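Local coordinates for conserved domain protein (Bacillus anthracis, PDB 3FBQ) that is of unknown function but is built almost wholly from antiparallel beta sheets, with regions that probably belong to the E-set group of immunoglobulin-like folds, at residues I78-K89 / M101-K112; M146-G154 / M166-V174. All coordinates share one frame; numbering follows the deposited sequence.

Interaction 1. Residues I78-K89 / M101-K112; sequences IMDAHGSSGSGK and MVTTTHHDSNKK
Ile-78 and Thr-104 lie alongside each other, running opposite ways, with CD1 of Ile-78 3.8 Å from CG2 of Thr-104. The tighter side of the contact is here, where the end of strand 71-78 and the turn after it meet the hairpin. Farther along, Ala-81 CB lies 3.9 Å from His-106 CB, so the turn folds back over the face that carries Ser-84, Thr-104 and His-106. Beneath it the backbones pair regularly: Ser-85 and Thr-105 exchange two hydrogen bonds, as do Ser-87 with Thr-103 and Lys-89 with Met-101. Gly-86 and Gly-88 fill the non-hydrogen-bonded positions between them.

The solvent side comprises Asp-80, His-82 and, at the other end, Lys-89. Lys-112, bent at its last torsion (chi4 -53°), donates a hydrogen bond from NZ to Asp-80 O (3.2 Å), from above the carbonyl plane, and forms a salt bridge to Asp-108 OD2 (3.4 Å), its hydrogen bond weak. CD2 of His-82 lies 3.5 Å from CB of Asp-108, ring and carboxylate planes 54° apart. His-107 turns its ring edge to Ser-85 OG for a weak bond from NE2 (3.4 Å), while that hydroxyl also bonds Asn-214 O.

Strand 53-62 flanks strand 97-106, Leu-76 and Trp-119 cover Val-102, and beyond strand 84-92 the sheet continues antiparallel into a second subunit.

Interaction 2. Residues M146-G154 / M166-V174; sequences MDSKERTIG and MEKVAMSPV
Val-169 is the bump of this contact, and the hollow is made by Arg-151 and Ile-153. CG1 of Val-169, set between the backbone N and the carbonyl carbon (chi1 63°), projects into the notch between CB of Arg-151, 4.0 Å away, and CG2 of Ile-153, 3.9 Å away. Ile-153 answers from its other branch: CD1 reaches across at about a right angle to lie 3.8 Å from CB of Val-169, while CG1 rests against CB of Met-166. Ile-153 thus touches Met-166, Lys-168 and Val-169 in turn.

On the same face Met-171 runs alongside Lys-149, pointing the same way, and its bend at chi3 (-87°) folds CE back to 3.4 Å from Lys-149 O. The opposite face is shallower. The small methyl of Ala-170 leaves a dip that CG of Glu-150 occupies at 3.9 Å, and the carboxylate then passes obliquely over Lys-168, where OE1 meets CD at 3.3 Å. The charged ends stay apart, with OE1 of Glu-150 4.7 Å from NZ of Lys-168, so any attraction is probably long-range.

At the loop end Met-146 and Pro-173 meet tip to tip, CE to CD at 3.5 Å, and the sulfur crosses Val-174; Phe-27 of helix 24-27 packs on all three side chains. Nearby, Ser-172 OG accepts the backbone N-H of Val-174, forming an ST turn, and the same hydroxyl also hydrogen-bonds Ser-175 O.

Five backbone hydrogen bonds hold the strands, from Lys-149 and Met-171 to Ile-153 and Glu-167. Next to the last of them Glu-167 and Lys-168 both face Tyr-179, a classic beta bulge. The whole is a beta hairpin at the margin of a large antiparallel sheet, consistent with the E-set assignment of this region.

How the interactions relate
Along the chain the two contacts follow one another, and their centres lie about 17 Å apart. Each is a beta hairpin, but in a different sheet: 84-92 and 97-106 belong to a five-stranded one, 149-157 and 162-171 to an eight-stranded one. Lys-111, in the loop after strand 97-106, bridges them: its NZ probably hydrogen-bonds Ser-148 OG, though the modelled 2.4 Å is doubtfully short, and its aliphatic chain packs beside Glu-150. Unlike interaction 1, interaction 2 is touched by no other chain of the assembly. No ligand or active site is known to link the two.

Interaction 1. Residues I78-K89 / M101-K112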
ATOM      1  N   ILE A  78       8.137 -12.371  -2.685  1.00 37.92           N
ATOM      2  CA  ILE A  78       8.670 -13.578  -3.247  1.00 35.78           C
ATOM      3  C   ILE A  78       7.524 -14.443  -3.824  1.00 35.20           C
ATOM      4  O   ILE A  78       6.557 -14.779  -3.143  1.00 34.93           O
ATOM      5  CB  ILE A  78       9.413 -14.316  -2.151  1.00 35.12           C
ATOM      6  CG1 ILE A  78      10.582 -13.475  -1.733  1.00 31.90           C
ATOM      7  CG2 ILE A  78       9.858 -15.721  -2.598  1.00 36.82           C
ATOM      8  CD1 ILE A  78      11.322 -13.980  -0.517  1.00 32.19           C
ATOM      9  N   MET A  79       7.636 -14.790  -5.089  1.00 34.57           N
ATOM     10  CA  MET A  79       6.758 -15.764  -5.701  1.00 34.00           C
ATOM     11  C   MET A  79       6.888 -17.090  -4.972  1.00 34.90           C
ATOM     12  O   MET A  79       8.030 -17.517  -4.650  1.00 34.91           O
ATOM     13  CB  MET A  79       7.167 -15.888  -7.145  1.00 33.21           C
ATOM     14  CG  MET A  79       7.064 -14.520  -7.959  1.00 37.45           C
ATOM     15  SD  MET A  79       5.646 -13.330  -7.566  1.00 42.63           S
ATOM     16  CE  MET A  79       6.430 -12.175  -6.425  1.00 43.99           C
ATOM     17  N   ASP A  80       5.744 -17.737  -4.660  1.00 35.56           N
ATOM     18  CA  ASP A  80       5.731 -19.086  -4.060  1.00 35.99           C
ATOM     19  C   ASP A  80       6.446 -19.108  -2.710  1.00 37.45           C
ATOM     20  O   ASP A  80       6.988 -20.145  -2.268  1.00 36.39           O
ATOM     21  CB  ASP A  80       6.505 -20.044  -4.945  1.00 36.65           C
ATOM     22  CG  ASP A  80       5.646 -20.813  -5.923  1.00 38.52           C
ATOM     23  OD1 ASP A  80       4.767 -21.586  -5.467  1.00 46.14           O
ATOM     24  OD2 ASP A  80       5.908 -20.726  -7.156  1.00 39.94           O
ATOM     25  N   ALA A  81       6.518 -17.946  -2.064  1.00 39.40           N
ATOM     26  CA  ALA A  81       6.944 -17.886  -0.669  1.00 40.86           C
ATOM     27  C   ALA A  81       5.836 -18.656  -0.015  1.00 42.56           C
ATOM     28  O   ALA A  81       4.669 -18.614  -0.489  1.00 44.25           O
ATOM     29  CB  ALA A  81       6.943 -16.470  -0.177  1.00 40.18           C
ATOM     30  N   HIS A  82       6.113 -19.404   1.029  1.00 42.90           N
ATOM     31  CA  HIS A  82       4.923 -19.910   1.641  1.00 42.95           C
ATOM     32  C   HIS A  82       4.451 -18.814   2.588  1.00 41.55           C
ATOM     33  O   HIS A  82       3.799 -17.883   2.156  1.00 40.59           O
ATOM     34  CB  HIS A  82       5.066 -21.369   2.053  1.00 44.85           C
ATOM     35  CG  HIS A  82       5.071 -22.287   0.855  1.00 48.21           C
ATOM     36  ND1 HIS A  82       3.959 -23.008   0.450  1.00 52.53           N
ATOM     37  CD2 HIS A  82       6.021 -22.513  -0.091  1.00 49.92           C
ATOM     38  CE1 HIS A  82       4.241 -23.675  -0.659  1.00 51.58           C
ATOM     39  NE2 HIS A  82       5.487 -23.394  -1.007  1.00 50.40           N
ATOM     40  N   GLY A  83       4.871 -18.733   3.817  1.00 40.94           N
ATOM     41  CA  GLY A  83       4.580 -17.392   4.397  1.00 39.36           C
ATOM     42  C   GLY A  83       5.697 -16.471   3.991  1.00 37.98           C
ATOM     43  O   GLY A  83       6.624 -16.872   3.279  1.00 38.88           O
ATOM     44  N   SER A  84       5.674 -15.247   4.465  1.00 36.63           N
ATOM     45  CA  SER A  84       6.900 -14.466   4.401  1.00 34.93           C
ATOM     46  C   SER A  84       6.962 -13.415   5.472  1.00 34.01           C
ATOM     47  O   SER A  84       5.911 -12.888   5.871  1.00 33.30           O
ATOM     48  CB  SER A  84       7.061 -13.821   3.041  1.00 34.81           C
ATOM     49  OG  SER A  84       6.392 -12.590   3.028  1.00 35.03           O
ATOM     50  N   SER A  85       8.180 -13.125   5.940  1.00 33.38           N
ATOM     51  CA  SER A  85       8.422 -11.940   6.753  1.00 33.95           C
ATOM     52  C   SER A  85       9.543 -11.036   6.244  1.00 34.95           C
ATOM     53  O   SER A  85      10.245 -11.378   5.299  1.00 36.62           O
ATOM     54  CB  SER A  85       8.570 -12.294   8.228  1.00 34.74           C
ATOM     55  OG  SER A  85       9.605 -13.193   8.546  1.00 33.51           O
ATOM     56  N   GLY A  86       9.704  -9.851   6.820  1.00 35.18           N
ATOM     57  CA  GLY A  86      10.704  -8.938   6.284  1.00 34.26           C
ATOM     58  C   GLY A  86      10.923  -7.737   7.147  1.00 34.55           C
ATOM     59  O   GLY A  86      10.287  -7.591   8.179  1.00 36.11           O
ATOM     60  N   SER A  87      11.819  -6.878   6.694  1.00 34.19           N
ATOM     61  CA  SER A  87      12.270  -5.679   7.358  1.00 33.77           C
ATOM     62  C   SER A  87      12.735  -4.692   6.306  1.00 33.71           C
ATOM     63  O   SER A  87      13.085  -5.077   5.184  1.00 33.64           O
ATOM     64  CB  SER A  87      13.497  -6.038   8.163  1.00 34.67           C
ATOM     65  OG  SER A  87      13.245  -6.034   9.565  1.00 37.91           O
ATOM     66  N   GLY A  88      12.757  -3.414   6.646  1.00 33.73           N
ATOM     67  CA  GLY A  88      13.436  -2.446   5.796  1.00 32.86           C
ATOM     68  C   GLY A  88      13.876  -1.259   6.633  1.00 33.80           C
ATOM     69  O   GLY A  88      13.141  -0.838   7.559  1.00 35.03           O
ATOM     70  N   LYS A  89      15.062  -0.747   6.286  1.00 32.56           N
ATOM     71  CA  LYS A  89      15.733   0.445   6.756  1.00 31.52           C
ATOM     72  C   LYS A  89      15.967   1.398   5.564  1.00 30.89           C
ATOM     73  O   LYS A  89      16.168   0.981   4.418  1.00 31.60           O
ATOM     74  CB  LYS A  89      17.186   0.057   7.172  1.00 32.24           C
ATOM     75  CG  LYS A  89      17.488  -0.343   8.611  1.00 33.58           C
ATOM     76  CD  LYS A  89      18.728  -1.301   8.619  1.00 36.50           C
ATOM     77  CE  LYS A  89      19.251  -1.497  10.041  1.00 39.04           C
ATOM     78  NZ  LYS A  89      19.842  -0.224  10.613  1.00 41.22           N
ATOM     79  N   MET A 101      17.739  -0.679   2.589  1.00 24.47           N
ATOM     80  CA  MET A 101      17.846  -2.141   2.383  1.00 25.62           C
ATOM     81  C   MET A 101      16.463  -2.696   2.602  1.00 25.13           C
ATOM     82  O   MET A 101      15.778  -2.297   3.540  1.00 25.48           O
ATOM     83  CB  MET A 101      18.893  -2.770   3.361  1.00 26.07           C
ATOM     84  CG  MET A 101      18.982  -4.343   3.434  1.00 30.28           C
ATOM     85  SD  MET A 101      20.409  -5.009   4.436  1.00 29.26           S
ATOM     86  CE  MET A 101      19.895  -4.411   6.000  1.00 23.07           C
ATOM     87  N   VAL A 102      16.001  -3.563   1.723  1.00 25.43           N
ATOM     88  CA  VAL A 102      14.839  -4.402   2.093  1.00 25.06           C
ATOM     89  C   VAL A 102      15.172  -5.926   2.117  1.00 26.93           C
ATOM     90  O   VAL A 102      15.929  -6.454   1.259  1.00 27.89           O
ATOM     91  CB  VAL A 102      13.458  -4.023   1.447  1.00 23.50           C
ATOM     92  CG1 VAL A 102      13.509  -2.926   0.330  1.00 20.59           C
ATOM     93  CG2 VAL A 102      12.775  -5.218   1.015  1.00 20.59           C
ATOM     94  N   THR A 103      14.574  -6.599   3.086  1.00 26.86           N
ATOM     95  CA  THR A 103      14.903  -7.948   3.469  1.00 28.40           C
ATOM     96  C   THR A 103      13.626  -8.762   3.420  1.00 28.76           C
ATOM     97  O   THR A 103      12.687  -8.382   4.062  1.00 29.56           O
ATOM     98  CB  THR A 103      15.291  -7.841   4.952  1.00 28.29           C
ATOM     99  OG1 THR A 103      16.670  -7.570   5.010  1.00 33.06           O
ATOM    100  CG2 THR A 103      14.969  -9.057   5.792  1.00 26.91           C
ATOM    101  N   THR A 104      13.559  -9.888   2.722  1.00 29.22           N
ATOM    102  CA  THR A 104      12.378 -10.757   2.880  1.00 29.33           C
ATOM    103  C   THR A 104      12.747 -12.229   3.194  1.00 29.45           C
ATOM    104  O   THR A 104      13.665 -12.785   2.600  1.00 29.73           O
ATOM    105  CB  THR A 104      11.475 -10.642   1.667  1.00 29.71           C
ATOM    106  OG1 THR A 104      11.307  -9.257   1.383  1.00 30.68           O
ATOM    107  CG2 THR A 104      10.112 -11.266   1.922  1.00 30.07           C
ATOM    108  N   THR A 105      12.039 -12.837   4.135  1.00 28.34           N
ATOM    109  CA  THR A 105      12.287 -14.203   4.518  1.00 28.66           C
ATOM    110  C   THR A 105      11.065 -15.049   4.171  1.00 28.86           C
ATOM    111  O   THR A 105       9.966 -14.770   4.660  1.00 29.00           O
ATOM    112  CB  THR A 105      12.626 -14.275   6.031  1.00 28.20           C
ATOM    113  OG1 THR A 105      13.771 -13.450   6.211  1.00 34.09           O
ATOM    114  CG2 THR A 105      13.031 -15.638   6.439  1.00 23.90           C
ATOM    115  N   HIS A 106      11.241 -16.070   3.345  1.00 28.52           N
ATOM    116  CA  HIS A 106      10.131 -16.923   3.033  1.00 30.94           C
ATOM    117  C   HIS A 106      10.043 -18.070   4.110  1.00 32.34           C
ATOM    118  O   HIS A 106      11.011 -18.270   4.853  1.00 33.26           O
ATOM    119  CB  HIS A 106      10.299 -17.429   1.626  1.00 29.82           C
ATOM    120  CG  HIS A 106      11.229 -18.591   1.530  1.00 31.15           C
ATOM    121  ND1 HIS A 106      12.556 -18.458   1.197  1.00 30.41           N
ATOM    122  CD2 HIS A 106      11.026 -19.911   1.743  1.00 30.75           C
ATOM    123  CE1 HIS A 106      13.130 -19.644   1.193  1.00 32.52           C
ATOM    124  NE2 HIS A 106      12.222 -20.547   1.511  1.00 32.16           N
ATOM    125  N   HIS A 107       8.892 -18.742   4.250  1.00 33.73           N
ATOM    126  CA  HIS A 107       8.723 -19.866   5.213  1.00 35.42           C
ATOM    127  C   HIS A 107       8.270 -21.139   4.501  1.00 36.45           C
ATOM    128  O   HIS A 107       7.480 -21.945   4.978  1.00 37.04           O
ATOM    129  CB  HIS A 107       7.784 -19.506   6.356  1.00 34.66           C
ATOM    130  CG  HIS A 107       8.130 -18.213   6.994  1.00 37.73           C
ATOM    131  ND1 HIS A 107       7.209 -17.193   7.176  1.00 41.27           N
ATOM    132  CD2 HIS A 107       9.318 -17.737   7.436  1.00 36.89           C
ATOM    133  CE1 HIS A 107       7.810 -16.164   7.745  1.00 38.25           C
ATOM    134  NE2 HIS A 107       9.096 -16.460   7.883  1.00 37.57           N
ATOM    135  N   ASP A 108       8.783 -21.280   3.304  1.00 37.55           N
ATOM    136  CA  ASP A 108       8.768 -22.516   2.625  1.00 38.00           C
ATOM    137  C   ASP A 108       9.748 -23.388   3.446  1.00 37.29           C
ATOM    138  O   ASP A 108      10.854 -22.952   3.797  1.00 36.94           O
ATOM    139  CB  ASP A 108       9.219 -22.225   1.209  1.00 37.79           C
ATOM    140  CG  ASP A 108       9.358 -23.443   0.378  1.00 43.70           C
ATOM    141  OD1 ASP A 108       9.031 -24.566   0.880  1.00 47.76           O
ATOM    142  OD2 ASP A 108       9.810 -23.267  -0.804  1.00 49.29           O
ATOM    143  N   SER A 109       9.294 -24.580   3.816  1.00 36.60           N
ATOM    144  CA  SER A 109      10.131 -25.613   4.460  1.00 36.74           C
ATOM    145  C   SER A 109      11.569 -25.760   3.946  1.00 36.61           C
ATOM    146  O   SER A 109      12.499 -25.720   4.712  1.00 36.94           O
ATOM    147  CB  SER A 109       9.460 -26.945   4.319  1.00 36.28           C
ATOM    148  OG  SER A 109       9.720 -27.641   5.474  1.00 38.07           O
ATOM    149  N   ASN A 110      11.755 -25.937   2.654  1.00 36.84           N
ATOM    150  CA  ASN A 110      13.107 -25.926   2.099  1.00 37.59           C
ATOM    151  C   ASN A 110      13.500 -24.574   1.525  1.00 37.50           C
ATOM    152  O   ASN A 110      12.646 -23.761   1.075  1.00 38.87           O
ATOM    153  CB  ASN A 110      13.259 -26.949   0.979  1.00 38.13           C
ATOM    154  CG  ASN A 110      12.460 -28.207   1.232  1.00 40.52           C
ATOM    155  OD1 ASN A 110      12.577 -28.809   2.317  1.00 41.82           O
ATOM    156  ND2 ASN A 110      11.618 -28.602   0.246  1.00 38.12           N
ATOM    157  N   LYS A 111      14.802 -24.350   1.503  1.00 35.95           N
ATOM    158  CA  LYS A 111      15.323 -23.156   0.947  1.00 35.26           C
ATOM    159  C   LYS A 111      15.131 -23.197  -0.583  1.00 34.78           C
ATOM    160  O   LYS A 111      14.807 -24.225  -1.136  1.00 34.24           O
ATOM    161  CB  LYS A 111      16.759 -22.880   1.441  1.00 35.07           C
ATOM    162  CG  LYS A 111      17.799 -23.916   1.121  1.00 35.33           C
ATOM    163  CD  LYS A 111      19.131 -23.709   1.903  1.00 31.85           C
ATOM    164  CE  LYS A 111      20.053 -24.868   1.613  1.00 29.63           C
ATOM    165  NZ  LYS A 111      21.471 -24.481   1.528  1.00 32.65           N
ATOM    166  N   LYS A 112      15.214 -22.039  -1.227  1.00 34.80           N
ATOM    167  CA  LYS A 112      14.950 -21.915  -2.639  1.00 34.37           C
ATOM    168  C   LYS A 112      16.298 -21.689  -3.294  1.00 35.30           C
ATOM    169  O   LYS A 112      17.077 -20.812  -2.850  1.00 35.65           O
ATOM    170  CB  LYS A 112      14.056 -20.706  -2.876  1.00 33.25           C
ATOM    171  CG  LYS A 112      12.665 -20.856  -2.391  1.00 31.02           C
ATOM    172  CD  LYS A 112      11.921 -19.568  -2.689  1.00 33.73           C
ATOM    173  CE  LYS A 112      10.450 -19.670  -2.408  1.00 34.15           C
ATOM    174  NZ  LYS A 112       9.977 -20.875  -3.144  1.00 35.27           N
TER

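Interaction 2. Residues M146-G154 / M166-V174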
ATOM      1  N   MET A 146      23.157 -18.029  -2.883  1.00 28.74           N
ATOM      2  CA  MET A 146      24.398 -18.632  -2.451  1.00 28.89           C
ATOM      3  C   MET A 146      24.077 -19.990  -1.804  1.00 29.63           C
ATOM      4  O   MET A 146      22.999 -20.157  -1.252  1.00 30.30           O
ATOM      5  CB  MET A 146      25.326 -17.673  -1.649  1.00 27.24           C
ATOM      6  CG  MET A 146      24.864 -17.039  -0.354  1.00 30.81           C
ATOM      7  SD  MET A 146      26.067 -15.769   0.288  1.00 26.73           S
ATOM      8  CE  MET A 146      27.332 -16.462  -0.628  1.00 20.38           C
ATOM      9  N   ASP A 147      24.968 -20.982  -1.957  1.00 31.17           N
ATOM     10  CA  ASP A 147      24.871 -22.274  -1.241  1.00 32.29           C
ATOM     11  C   ASP A 147      25.102 -22.170   0.243  1.00 31.75           C
ATOM     12  O   ASP A 147      25.960 -21.402   0.713  1.00 31.21           O
ATOM     13  CB  ASP A 147      25.945 -23.236  -1.736  1.00 34.36           C
ATOM     14  CG  ASP A 147      25.457 -24.131  -2.875  1.00 40.91           C
ATOM     15  OD1 ASP A 147      24.367 -24.789  -2.693  1.00 46.60           O
ATOM     16  OD2 ASP A 147      26.167 -24.164  -3.935  1.00 44.57           O
ATOM     17  N   SER A 148      24.365 -22.974   0.994  1.00 31.82           N
ATOM     18  CA  SER A 148      24.683 -23.147   2.398  1.00 32.02           C
ATOM     19  C   SER A 148      24.593 -24.614   2.866  1.00 32.87           C
ATOM     20  O   SER A 148      23.753 -25.381   2.373  1.00 30.86           O
ATOM     21  CB  SER A 148      23.732 -22.325   3.191  1.00 31.43           C
ATOM     22  OG  SER A 148      22.477 -22.827   2.878  1.00 30.28           O
ATOM     23  N   LYS A 149      25.451 -24.950   3.838  1.00 34.13           N
ATOM     24  CA  LYS A 149      25.441 -26.233   4.537  1.00 35.87           C
ATOM     25  C   LYS A 149      24.472 -26.199   5.688  1.00 36.85           C
ATOM     26  O   LYS A 149      24.715 -25.500   6.695  1.00 36.48           O
ATOM     27  CB  LYS A 149      26.832 -26.534   5.099  1.00 36.15           C
ATOM     28  CG  LYS A 149      27.494 -27.729   4.431  1.00 39.57           C
ATOM     29  CD  LYS A 149      28.302 -28.611   5.403  1.00 42.22           C
ATOM     30  CE  LYS A 149      27.540 -29.841   5.840  1.00 43.85           C
ATOM     31  NZ  LYS A 149      26.588 -29.524   6.960  1.00 45.18           N
ATOM     32  N   GLU A 150      23.376 -26.948   5.555  1.00 38.26           N
ATOM     33  CA  GLU A 150      22.425 -27.078   6.662  1.00 39.06           C
ATOM     34  C   GLU A 150      22.446 -28.439   7.248  1.00 39.52           C
ATOM     35  O   GLU A 150      22.387 -29.414   6.523  1.00 39.62           O
ATOM     36  CB  GLU A 150      21.005 -26.883   6.269  1.00 38.69           C
ATOM     37  CG  GLU A 150      20.732 -26.150   5.057  1.00 41.29           C
ATOM     38  CD  GLU A 150      19.305 -26.462   4.640  1.00 45.90           C
ATOM     39  OE1 GLU A 150      18.356 -26.108   5.384  1.00 45.89           O
ATOM     40  OE2 GLU A 150      19.134 -27.123   3.596  1.00 49.09           O
ATOM     41  N   ARG A 151      22.499 -28.479   8.576  1.00 40.62           N
ATOM     42  CA  ARG A 151      22.364 -29.695   9.344  1.00 41.66           C
ATOM     43  C   ARG A 151      21.093 -29.574  10.158  1.00 42.01           C
ATOM     44  O   ARG A 151      20.745 -28.481  10.657  1.00 42.64           O
ATOM     45  CB  ARG A 151      23.548 -29.851  10.273  1.00 41.56           C
ATOM     46  CG  ARG A 151      23.835 -31.293  10.610  1.00 45.70           C
ATOM     47  CD  ARG A 151      25.236 -31.449  11.160  1.00 50.74           C
ATOM     48  NE  ARG A 151      25.332 -30.888  12.510  1.00 56.22           N
ATOM     49  CZ  ARG A 151      25.160 -31.583  13.643  1.00 60.04           C
ATOM     50  NH1 ARG A 151      24.896 -32.897  13.608  1.00 61.26           N
ATOM     51  NH2 ARG A 151      25.265 -30.968  14.826  1.00 60.64           N
ATOM     52  N   THR A 152      20.367 -30.677  10.292  1.00 41.74           N
ATOM     53  CA  THR A 152      19.238 -30.647  11.229  1.00 40.99           C
ATOM     54  C   THR A 152      19.675 -31.082  12.626  1.00 39.83           C
ATOM     55  O   THR A 152      20.233 -32.153  12.793  1.00 39.57           O
ATOM     56  CB  THR A 152      18.011 -31.419  10.725  1.00 40.83           C
ATOM     57  OG1 THR A 152      17.690 -32.432  11.683  1.00 40.36           O
ATOM     58  CG2 THR A 152      18.310 -32.067   9.371  1.00 42.72           C
ATOM     59  N   ILE A 153      19.424 -30.216  13.603  1.00 39.16           N
ATOM     60  CA  ILE A 153      19.876 -30.382  14.985  1.00 38.75           C
ATOM     61  C   ILE A 153      18.718 -30.405  16.013  1.00 39.98           C
ATOM     62  O   ILE A 153      17.591 -30.010  15.722  1.00 41.85           O
ATOM     63  CB  ILE A 153      20.852 -29.256  15.398  1.00 37.93           C
ATOM     64  CG1 ILE A 153      20.090 -27.931  15.609  1.00 37.68           C
ATOM     65  CG2 ILE A 153      21.932 -29.141  14.414  1.00 36.41           C
ATOM     66  CD1 ILE A 153      20.849 -26.658  15.310  1.00 33.85           C
ATOM     67  N   GLY A 154      19.001 -30.854  17.225  1.00 40.30           N
ATOM     68  CA  GLY A 154      18.035 -30.844  18.323  1.00 40.85           C
ATOM     69  C   GLY A 154      18.772 -30.282  19.517  1.00 41.35           C
ATOM     70  O   GLY A 154      19.917 -29.833  19.383  1.00 42.47           O
ATOM     71  N   MET A 166      16.076 -26.029  19.588  1.00 33.14           N
ATOM     72  CA  MET A 166      16.826 -25.828  18.372  1.00 32.41           C
ATOM     73  C   MET A 166      16.153 -26.670  17.273  1.00 32.86           C
ATOM     74  O   MET A 166      15.384 -27.603  17.569  1.00 33.31           O
ATOM     75  CB  MET A 166      18.296 -26.234  18.635  1.00 33.18           C
ATOM     76  CG  MET A 166      19.163 -25.236  19.536  1.00 29.55           C
ATOM     77  SD  MET A 166      18.929 -23.425  19.214  1.00 22.91           S
ATOM     78  CE  MET A 166      17.529 -23.040  20.268  1.00 30.85           C
ATOM     79  N   GLU A 167      16.372 -26.338  16.012  1.00 32.76           N
ATOM     80  CA  GLU A 167      15.752 -27.118  14.918  1.00 32.62           C
ATOM     81  C   GLU A 167      16.764 -27.340  13.800  1.00 32.57           C
ATOM     82  O   GLU A 167      16.937 -28.460  13.268  1.00 31.81           O
ATOM     83  CB  GLU A 167      14.544 -26.378  14.315  1.00 32.93           C
ATOM     84  CG  GLU A 167      13.118 -26.603  14.909  1.00 33.23           C
ATOM     85  CD  GLU A 167      12.080 -25.590  14.313  1.00 38.25           C
ATOM     86  OE1 GLU A 167      10.869 -25.543  14.715  1.00 40.61           O
ATOM     87  OE2 GLU A 167      12.485 -24.794  13.431  1.00 39.22           O
ATOM     88  N   LYS A 168      17.441 -26.262  13.429  1.00 32.11           N
ATOM     89  CA  LYS A 168      18.299 -26.348  12.278  1.00 32.29           C
ATOM     90  C   LYS A 168      19.416 -25.352  12.326  1.00 31.66           C
ATOM     91  O   LYS A 168      19.286 -24.296  12.946  1.00 32.88           O
ATOM     92  CB  LYS A 168      17.481 -26.102  11.026  1.00 31.75           C
ATOM     93  CG  LYS A 168      17.978 -26.948   9.899  1.00 35.00           C
ATOM     94  CD  LYS A 168      17.611 -26.372   8.558  1.00 40.55           C
ATOM     95  CE  LYS A 168      16.095 -26.420   8.281  1.00 42.92           C
ATOM     96  NZ  LYS A 168      15.534 -27.731   8.738  1.00 42.62           N
ATOM     97  N   VAL A 169      20.503 -25.644  11.640  1.00 30.19           N
ATOM     98  CA  VAL A 169      21.546 -24.649  11.521  1.00 30.12           C
ATOM     99  C   VAL A 169      21.943 -24.565  10.044  1.00 30.81           C
ATOM    100  O   VAL A 169      21.902 -25.589   9.366  1.00 31.28           O
ATOM    101  CB  VAL A 169      22.748 -24.994  12.461  1.00 30.30           C
ATOM    102  CG1 VAL A 169      23.403 -26.332  12.070  1.00 28.77           C
ATOM    103  CG2 VAL A 169      23.766 -23.848  12.530  1.00 29.20           C
ATOM    104  N   ALA A 170      22.286 -23.373   9.528  1.00 30.94           N
ATOM    105  CA  ALA A 170      22.678 -23.262   8.122  1.00 31.76           C
ATOM    106  C   ALA A 170      23.800 -22.248   7.875  1.00 32.34           C
ATOM    107  O   ALA A 170      23.694 -21.131   8.285  1.00 32.58           O
ATOM    108  CB  ALA A 170      21.461 -22.989   7.230  1.00 31.03           C
ATOM    109  N   MET A 171      24.859 -22.638   7.166  1.00 32.98           N
ATOM    110  CA  MET A 171      26.083 -21.851   7.165  1.00 33.22           C
ATOM    111  C   MET A 171      26.456 -21.470   5.739  1.00 31.91           C
ATOM    112  O   MET A 171      26.793 -22.344   4.960  1.00 32.68           O
ATOM    113  CB  MET A 171      27.198 -22.624   7.908  1.00 33.55           C
ATOM    114  CG  MET A 171      26.736 -23.227   9.335  1.00 39.18           C
ATOM    115  SD  MET A 171      27.720 -24.695   9.977  1.00 51.07           S
ATOM    116  CE  MET A 171      26.926 -26.160   9.259  1.00 46.76           C
ATOM    117  N   SER A 172      26.328 -20.187   5.382  1.00 29.87           N
ATOM    118  CA  SER A 172      26.805 -19.677   4.104  1.00 28.71           C
ATOM    119  C   SER A 172      28.186 -19.114   4.286  1.00 28.31           C
ATOM    120  O   SER A 172      28.718 -19.115   5.371  1.00 28.79           O
ATOM    121  CB  SER A 172      25.928 -18.546   3.588  1.00 29.62           C
ATOM    122  OG  SER A 172      26.149 -17.316   4.291  1.00 31.04           O
ATOM    123  N   PRO A 173      28.777 -18.599   3.224  1.00 27.88           N
ATOM    124  CA  PRO A 173      30.130 -18.088   3.377  1.00 28.63           C
ATOM    125  C   PRO A 173      30.205 -16.740   4.132  1.00 28.79           C
ATOM    126  O   PRO A 173      31.296 -16.312   4.601  1.00 29.50           O
ATOM    127  CB  PRO A 173      30.576 -17.883   1.930  1.00 28.00           C
ATOM    128  CG  PRO A 173      29.730 -18.781   1.179  1.00 27.02           C
ATOM    129  CD  PRO A 173      28.429 -18.778   1.815  1.00 27.95           C
ATOM    130  N   VAL A 174      29.044 -16.133   4.278  1.00 27.35           N
ATOM    131  CA  VAL A 174      28.914 -14.737   4.576  1.00 26.28           C
ATOM    132  C   VAL A 174      28.190 -14.654   5.944  1.00 26.72           C
ATOM    133  O   VAL A 174      28.384 -13.712   6.726  1.00 26.28           O
ATOM    134  CB  VAL A 174      28.070 -14.121   3.395  1.00 26.20           C
ATOM    135  CG1 VAL A 174      26.683 -13.883   3.747  1.00 19.10           C
ATOM    136  CG2 VAL A 174      28.695 -12.913   2.860  1.00 27.08           C
TER